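Local coordinates for putative NADPH:quinone oxidoreductase (Ralstonia eutropha, PDB 3IUP), which binds NADPH and probably uses it to reduce quinones, as a putative member of the medium-chain dehydrogenase/reductase superfamily, at residues A[155-169]-A[309-322]. Residues are numbered along the deposited sequence; the frame is centred on the assembly and turned at random.
Sequences VNPLTALGMVETMRL and WLLFPFLQKIGRER. With NDP (NADPH dihydro-nicotinamide-adenine-dinucleotide phosphate), chain C; ACT (acetate ion), chain H; EDO (1,2-ethanediol), chain E; ACT (acetate ion), chain I.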
loop_
_atom_site.group_PDB
_atom_site.type_symbol
_atom_site.label_atom_id
_atom_site.label_comp_id
_atom_site.label_asym_id
_atom_site.label_seq_id
_atom_site.Cartn_x
_atom_site.Cartn_y
_atom_site.Cartn_z
ATOM N N VAL A 155 -8.952 -20.046 11.584
ATOM C CA VAL A 155 -8.038 -19.299 10.748
ATOM C C VAL A 155 -8.676 -19.027 9.358
ATOM O O VAL A 155 -8.852 -17.876 8.930
ATOM C CB VAL A 155 -6.682 -20.035 10.630
ATOM C CG1 VAL A 155 -5.726 -19.440 9.563
ATOM C CG2 VAL A 155 -5.956 -20.043 12.055
ATOM N N ASN A 156 -9.057 -20.080 8.672
ATOM C CA ASN A 156 -9.663 -19.896 7.335
ATOM C C ASN A 156 -11.084 -19.328 7.332
ATOM O O ASN A 156 -11.357 -18.342 6.584
ATOM C CB ASN A 156 -9.478 -21.127 6.430
ATOM C CG ASN A 156 -8.029 -21.296 5.978
ATOM O OD1 ASN A 156 -7.190 -20.395 6.152
ATOM N ND2 ASN A 156 -7.707 -22.488 5.416
ATOM N N PRO A 157 -11.982 -19.854 8.179
ATOM C CA PRO A 157 -13.327 -19.307 8.143
ATOM C C PRO A 157 -13.417 -17.821 8.527
ATOM O O PRO A 157 -14.161 -17.060 7.895
ATOM C CB PRO A 157 -14.096 -20.207 9.126
ATOM C CG PRO A 157 -13.414 -21.513 9.044
ATOM C CD PRO A 157 -11.929 -21.150 8.892
ATOM N N LEU A 158 -12.696 -17.407 9.563
ATOM C CA LEU A 158 -12.809 -16.035 10.013
ATOM C C LEU A 158 -12.079 -15.116 9.061
ATOM O O LEU A 158 -12.466 -13.967 8.933
ATOM C CB LEU A 158 -12.319 -15.818 11.434
ATOM C CG LEU A 158 -13.171 -16.526 12.461
ATOM C CD1 LEU A 158 -12.515 -16.424 13.872
ATOM C CD2 LEU A 158 -14.673 -16.072 12.479
ATOM N N THR A 159 -11.015 -15.593 8.420
ATOM C CA THR A 159 -10.328 -14.781 7.438
ATOM C C THR A 159 -11.241 -14.576 6.251
ATOM O O THR A 159 -11.331 -13.456 5.746
ATOM C CB THR A 159 -8.993 -15.387 7.047
ATOM O OG1 THR A 159 -8.159 -15.461 8.218
ATOM C CG2 THR A 159 -8.255 -14.581 5.979
ATOM N N ALA A 160 -11.911 -15.627 5.794
ATOM C CA ALA A 160 -12.816 -15.489 4.645
ATOM C C ALA A 160 -13.924 -14.512 4.982
ATOM O O ALA A 160 -14.227 -13.606 4.201
ATOM C CB ALA A 160 -13.370 -16.827 4.208
ATOM N N LEU A 161 -14.537 -14.683 6.144
ATOM C CA LEU A 161 -15.539 -13.719 6.568
ATOM C C LEU A 161 -14.934 -12.331 6.742
ATOM O O LEU A 161 -15.585 -11.314 6.430
ATOM C CB LEU A 161 -16.201 -14.184 7.872
ATOM C CG LEU A 161 -17.109 -15.392 7.686
ATOM C CD1 LEU A 161 -17.423 -15.968 9.061
ATOM C CD2 LEU A 161 -18.390 -15.020 6.908
ATOM N N GLY A 162 -13.724 -12.249 7.240
ATOM C CA GLY A 162 -13.077 -10.977 7.412
ATOM C C GLY A 162 -12.771 -10.220 6.145
ATOM O O GLY A 162 -12.738 -8.995 6.140
HETATM N N MSE A 163 -12.540 -10.950 5.064
HETATM C CA MSE A 163 -12.394 -10.299 3.733
HETATM C C MSE A 163 -13.679 -9.595 3.353
HETATM O O MSE A 163 -13.643 -8.465 2.903
HETATM C CB MSE A 163 -12.025 -11.346 2.674
HETATM C CG MSE A 163 -10.723 -11.884 2.934
HETATM SE SE MSE A 163 -10.375 -13.270 1.552
HETATM C CE MSE A 163 -8.661 -13.577 2.063
ATOM N N VAL A 164 -14.808 -10.274 3.511
ATOM C CA VAL A 164 -16.099 -9.669 3.233
ATOM C C VAL A 164 -16.405 -8.496 4.185
ATOM O O VAL A 164 -16.835 -7.409 3.752
ATOM C CB VAL A 164 -17.217 -10.693 3.224
ATOM C CG1 VAL A 164 -18.573 -9.995 3.050
ATOM C CG2 VAL A 164 -16.943 -11.722 2.106
ATOM N N GLU A 165 -16.081 -8.695 5.449
ATOM C CA GLU A 165 -16.215 -7.613 6.443
ATOM C C GLU A 165 -15.375 -6.367 6.103
ATOM O O GLU A 165 -15.880 -5.255 6.137
ATOM C CB GLU A 165 -15.882 -8.134 7.833
ATOM C CG GLU A 165 -16.313 -7.156 8.966
ATOM C CD GLU A 165 -17.760 -7.408 9.413
ATOM O OE1 GLU A 165 -18.482 -8.196 8.784
ATOM O OE2 GLU A 165 -18.166 -6.788 10.413
ATOM N N THR A 166 -14.108 -6.561 5.778
ATOM C CA THR A 166 -13.233 -5.517 5.343
ATOM C C THR A 166 -13.721 -4.814 4.087
ATOM O O THR A 166 -13.689 -3.621 4.047
ATOM C CB THR A 166 -11.793 -6.049 5.078
ATOM O OG1 THR A 166 -11.257 -6.646 6.275
ATOM C CG2 THR A 166 -10.859 -4.943 4.679
HETATM N N MSE A 167 -14.147 -5.572 3.079
HETATM C CA MSE A 167 -14.764 -5.014 1.887
HETATM C C MSE A 167 -15.856 -3.982 2.243
HETATM O O MSE A 167 -15.854 -2.816 1.771
HETATM C CB MSE A 167 -15.387 -6.160 1.096
HETATM C CG MSE A 167 -16.077 -5.779 -0.173
HETATM SE SE MSE A 167 -17.148 -7.271 -0.881
HETATM C CE MSE A 167 -18.672 -7.031 0.261
ATOM N N ARG A 168 -16.785 -4.426 3.073
ATOM C CA ARG A 168 -17.868 -3.560 3.532
ATOM C C ARG A 168 -17.408 -2.374 4.361
ATOM O O ARG A 168 -17.861 -1.263 4.136
ATOM C CB ARG A 168 -18.865 -4.373 4.316
ATOM C CG ARG A 168 -19.695 -5.293 3.437
ATOM C CD ARG A 168 -20.422 -6.304 4.217
ATOM N NE ARG A 168 -21.344 -7.021 3.339
ATOM C CZ ARG A 168 -21.816 -8.233 3.579
ATOM N NH1 ARG A 168 -21.506 -8.882 4.698
ATOM N NH2 ARG A 168 -22.622 -8.793 2.697
ATOM N N LEU A 169 -16.530 -2.614 5.321
ATOM C CA LEU A 169 -15.992 -1.537 6.148
ATOM C C LEU A 169 -15.282 -0.464 5.352
ATOM O O LEU A 169 -15.326 0.712 5.716
ATOM C CB LEU A 169 -15.057 -2.062 7.239
ATOM C CG LEU A 169 -15.773 -2.787 8.376
ATOM C CD1 LEU A 169 -14.801 -3.663 9.136
ATOM C CD2 LEU A 169 -16.484 -1.761 9.310
ATOM N N TRP A 309 -2.417 -7.628 5.751
ATOM C CA TRP A 309 -3.675 -7.893 6.430
ATOM C C TRP A 309 -3.505 -9.145 7.269
ATOM O O TRP A 309 -3.036 -10.172 6.772
ATOM C CB TRP A 309 -4.821 -8.075 5.403
ATOM C CG TRP A 309 -6.203 -8.137 5.928
ATOM C CD1 TRP A 309 -7.130 -7.152 5.864
ATOM C CD2 TRP A 309 -6.822 -9.225 6.623
ATOM N NE1 TRP A 309 -8.284 -7.554 6.411
ATOM C CE2 TRP A 309 -8.126 -8.828 6.910
ATOM C CE3 TRP A 309 -6.415 -10.510 6.978
ATOM C CZ2 TRP A 309 -9.039 -9.656 7.522
ATOM C CZ3 TRP A 309 -7.300 -11.328 7.609
ATOM C CH2 TRP A 309 -8.615 -10.901 7.890
ATOM N N LEU A 310 -3.833 -9.029 8.545
ATOM C CA LEU A 310 -3.780 -10.160 9.468
ATOM C C LEU A 310 -5.068 -10.375 10.247
ATOM O O LEU A 310 -5.733 -9.429 10.690
ATOM C CB LEU A 310 -2.631 -9.950 10.458
ATOM C CG LEU A 310 -1.214 -10.371 10.113
ATOM C CD1 LEU A 310 -0.303 -9.905 11.286
ATOM C CD2 LEU A 310 -1.136 -11.880 9.904
ATOM N N LEU A 311 -5.403 -11.643 10.493
ATOM C CA LEU A 311 -6.676 -11.984 11.110
ATOM C C LEU A 311 -6.832 -11.379 12.512
ATOM O O LEU A 311 -7.895 -10.821 12.837
ATOM C CB LEU A 311 -6.856 -13.525 11.204
ATOM C CG LEU A 311 -8.167 -14.022 11.838
ATOM C CD1 LEU A 311 -9.464 -13.556 11.123
ATOM C CD2 LEU A 311 -8.150 -15.594 11.976
ATOM N N PHE A 312 -5.804 -11.507 13.335
ATOM C CA PHE A 312 -5.968 -11.126 14.762
ATOM C C PHE A 312 -6.145 -9.625 14.957
ATOM O O PHE A 312 -7.057 -9.234 15.648
ATOM C CB PHE A 312 -4.893 -11.724 15.653
ATOM C CG PHE A 312 -5.212 -13.132 16.088
ATOM C CD1 PHE A 312 -5.349 -14.144 15.153
ATOM C CD2 PHE A 312 -5.380 -13.452 17.445
ATOM C CE1 PHE A 312 -5.644 -15.442 15.530
ATOM C CE2 PHE A 312 -5.667 -14.767 17.842
ATOM C CZ PHE A 312 -5.807 -15.754 16.879
ATOM N N PRO A 313 -5.303 -8.803 14.340
ATOM C CA PRO A 313 -5.584 -7.355 14.335
ATOM C C PRO A 313 -6.976 -7.026 13.811
ATOM O O PRO A 313 -7.622 -6.125 14.323
ATOM C CB PRO A 313 -4.486 -6.809 13.434
ATOM C CG PRO A 313 -3.380 -7.771 13.603
ATOM C CD PRO A 313 -3.997 -9.104 13.756
ATOM N N PHE A 314 -7.467 -7.758 12.803
ATOM C CA PHE A 314 -8.811 -7.543 12.304
ATOM C C PHE A 314 -9.929 -7.850 13.311
ATOM O O PHE A 314 -10.834 -7.055 13.488
ATOM C CB PHE A 314 -9.022 -8.303 10.959
ATOM C CG PHE A 314 -10.462 -8.472 10.592
ATOM C CD1 PHE A 314 -11.151 -7.497 9.946
ATOM C CD2 PHE A 314 -11.133 -9.604 10.958
ATOM C CE1 PHE A 314 -12.479 -7.682 9.640
ATOM C CE2 PHE A 314 -12.455 -9.786 10.677
ATOM C CZ PHE A 314 -13.132 -8.819 10.028
ATOM N N LEU A 315 -9.862 -9.007 13.977
ATOM C CA LEU A 315 -10.860 -9.376 14.988
ATOM C C LEU A 315 -10.877 -8.339 16.147
ATOM O O LEU A 315 -11.948 -8.034 16.681
ATOM C CB LEU A 315 -10.583 -10.768 15.546
ATOM C CG LEU A 315 -10.692 -11.897 14.529
ATOM C CD1 LEU A 315 -10.210 -13.229 15.117
ATOM C CD2 LEU A 315 -12.064 -11.968 14.028
ATOM N N GLN A 316 -9.702 -7.843 16.481
ATOM C CA GLN A 316 -9.520 -6.847 17.527
ATOM C C GLN A 316 -10.173 -5.539 17.059
ATOM O O GLN A 316 -10.821 -4.851 17.847
ATOM C CB GLN A 316 -8.031 -6.653 17.834
ATOM N N LYS A 317 -10.055 -5.221 15.775
ATOM C CA LYS A 317 -10.661 -4.019 15.233
ATOM C C LYS A 317 -12.172 -4.064 15.232
ATOM O O LYS A 317 -12.798 -3.066 15.578
ATOM C CB LYS A 317 -10.168 -3.771 13.813
ATOM C CG LYS A 317 -9.947 -2.319 13.487
ATOM C CD LYS A 317 -8.969 -2.145 12.328
ATOM C CE LYS A 317 -9.656 -2.154 10.985
ATOM N NZ LYS A 317 -8.807 -1.401 10.009
ATOM N N ILE A 318 -12.776 -5.195 14.882
ATOM C CA ILE A 318 -14.236 -5.273 14.803
ATOM C C ILE A 318 -14.936 -5.427 16.174
ATOM O O ILE A 318 -16.142 -5.207 16.278
ATOM C CB ILE A 318 -14.732 -6.383 13.819
ATOM C CG1 ILE A 318 -14.356 -7.814 14.273
ATOM C CG2 ILE A 318 -14.192 -6.072 12.403
ATOM C CD1 ILE A 318 -15.037 -8.918 13.440
ATOM N N GLY A 319 -14.174 -5.858 17.167
ATOM C CA GLY A 319 -14.707 -6.133 18.523
ATOM C C GLY A 319 -15.252 -7.530 18.758
ATOM O O GLY A 319 -15.589 -8.265 17.826
ATOM N N ARG A 320 -15.422 -7.863 20.047
ATOM C CA ARG A 320 -15.695 -9.209 20.475
ATOM C C ARG A 320 -17.081 -9.603 20.095
ATOM O O ARG A 320 -17.338 -10.764 19.773
ATOM C CB ARG A 320 -15.565 -9.288 22.008
ATOM C CG ARG A 320 -14.228 -8.796 22.559
ATOM C CD ARG A 320 -13.216 -9.916 22.682
ATOM N NE ARG A 320 -13.668 -10.946 23.622
ATOM C CZ ARG A 320 -13.671 -10.836 24.951
ATOM N NH1 ARG A 320 -13.241 -9.735 25.545
ATOM N NH2 ARG A 320 -14.122 -11.841 25.695
ATOM N N GLU A 321 -18.007 -8.655 20.172
ATOM C CA GLU A 321 -19.396 -8.944 19.847
ATOM C C GLU A 321 -19.510 -9.351 18.362
ATOM O O GLU A 321 -20.197 -10.327 18.019
ATOM C CB GLU A 321 -20.289 -7.732 20.151
ATOM C CG GLU A 321 -21.820 -7.869 19.801
ATOM N N ARG A 322 -18.912 -8.554 17.493
ATOM C CA ARG A 322 -19.022 -8.804 16.051
ATOM C C ARG A 322 -18.192 -10.060 15.691
ATOM O O ARG A 322 -18.663 -10.905 14.938
ATOM C CB ARG A 322 -18.627 -7.553 15.240
ATOM C CG ARG A 322 -18.739 -7.704 13.741
ATOM C CD ARG A 322 -20.144 -8.031 13.311
ATOM N NE ARG A 322 -20.201 -8.121 11.869
ATOM C CZ ARG A 322 -21.208 -8.638 11.194
ATOM N NH1 ARG A 322 -22.315 -9.053 11.802
ATOM N NH2 ARG A 322 -21.124 -8.705 9.886
HETATM P PA NDP C . -4.165 -24.158 0.972
HETATM O O1A NDP C . -5.448 -24.818 1.093
HETATM O O2A NDP C . -2.935 -24.894 1.340
HETATM O O5B NDP C . -4.080 -23.713 -0.621
HETATM C C5B NDP C . -2.935 -22.944 -1.007
HETATM C C4B NDP C . -3.135 -22.473 -2.415
HETATM O O4B NDP C . -2.007 -21.702 -2.714
HETATM C C3B NDP C . -3.223 -23.622 -3.433
HETATM O O3B NDP C . -4.290 -23.513 -4.351
HETATM C C2B NDP C . -1.900 -23.499 -4.220
HETATM O O2B NDP C . -2.007 -23.834 -5.604
HETATM C C1B NDP C . -1.600 -22.016 -4.051
HETATM N N9A NDP C . -0.171 -21.694 -4.156
HETATM C C8A NDP C . 0.838 -22.318 -3.451
HETATM N N7A NDP C . 2.003 -21.709 -3.736
HETATM C C5A NDP C . 1.757 -20.674 -4.617
HETATM C C6A NDP C . 2.562 -19.713 -5.261
HETATM N N6A NDP C . 3.903 -19.683 -5.165
HETATM N N1A NDP C . 1.967 -18.793 -6.100
HETATM C C2A NDP C . 0.629 -18.814 -6.345
HETATM N N3A NDP C . -0.155 -19.752 -5.713
HETATM C C4A NDP C . 0.392 -20.662 -4.871
HETATM O O3 NDP C . -4.037 -22.761 1.776
HETATM P PN NDP C . -5.054 -22.185 2.811
HETATM O O1N NDP C . -6.407 -22.093 2.321
HETATM O O2N NDP C . -4.891 -22.818 4.164
HETATM O O5D NDP C . -4.470 -20.669 2.939
HETATM C C5D NDP C . -4.664 -19.751 1.852
HETATM C C4D NDP C . -3.813 -18.506 2.077
HETATM O O4D NDP C . -4.486 -17.719 3.082
HETATM C C3D NDP C . -2.368 -18.747 2.559
HETATM O O3D NDP C . -1.468 -17.831 1.968
HETATM C C2D NDP C . -2.486 -18.442 4.044
HETATM O O2D NDP C . -1.276 -18.086 4.696
HETATM C C1D NDP C . -3.470 -17.271 3.977
HETATM N N1N NDP C . -4.067 -16.923 5.287
HETATM C C2N NDP C . -3.708 -15.724 5.807
HETATM C C3N NDP C . -4.182 -15.303 7.022
HETATM C C7N NDP C . -3.879 -13.904 7.522
HETATM O O7N NDP C . -4.297 -13.611 8.817
HETATM N N7N NDP C . -3.224 -12.971 6.818
HETATM C C4N NDP C . -5.309 -16.024 7.653
HETATM C C5N NDP C . -5.649 -17.334 6.988
HETATM C C6N NDP C . -5.014 -17.729 5.817
HETATM P P2B NDP C . -0.933 -24.853 -6.318
HETATM O O1X NDP C . -1.576 -26.246 -6.306
HETATM O O2X NDP C . 0.419 -24.874 -5.611
HETATM O O3X NDP C . -0.797 -24.292 -7.742
HETATM C C ACT H . -19.643 -10.462 6.953
HETATM O O ACT H . -20.748 -11.107 7.113
HETATM O OXT ACT H . -19.642 -9.289 6.431
HETATM C CH3 ACT H . -18.354 -11.045 7.418
HETATM C C1 EDO E . -6.528 -6.080 9.605
HETATM O O1 EDO E . -6.861 -4.885 10.341
HETATM C C2 EDO E . -5.236 -5.810 8.865
HETATM O O2 EDO E . -4.103 -6.385 9.535
HETATM C C ACT I . -24.196 -11.348 4.744
HETATM O O ACT I . -23.033 -11.386 4.251
HETATM O OXT ACT I . -25.010 -10.583 4.159
HETATM C CH3 ACT I . -24.591 -12.157 5.948
#
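G162 and F314 meet where two helices of the Rossmann-type nucleotide-binding domain cross at 58°, and they illustrate how a glycine lets an aromatic ring approach a helix backbone. CZ of F314 lies 3.4 Å from CA of G162, while E165 comes to the ring's edge with CB and CG. Beside it the W309 indole, which also meets Y284 and F245 edge-to-face, sends NE1 to OG1 of T166 (3.1 Å, 156° at the hydrogen), close to the ring plane. That hydroxyl donates in turn to G162 O, which also takes the T166 amide from the opposite face of its carbonyl plane. Toward the cofactor, CD1 of L311 packs on CB of L158, and the nicotinamide amide is read by backbone: W309 O accepts from N7N of NADPH and L311 N donates to O7N. At the far end the contact opens to solvent: L169 and R322 are exposed, and L169 CD1 merely brushes I318 CG2 (4.1 Å). There R322, bent at chi2 (60°), presents its guanidinium side-on to the E165 carboxylate in a two-nitrogen salt bridge: NE donates to E165 OE2 (2.8 Å) and NH2 to the syn lone pair of OE1 (2.9 Å).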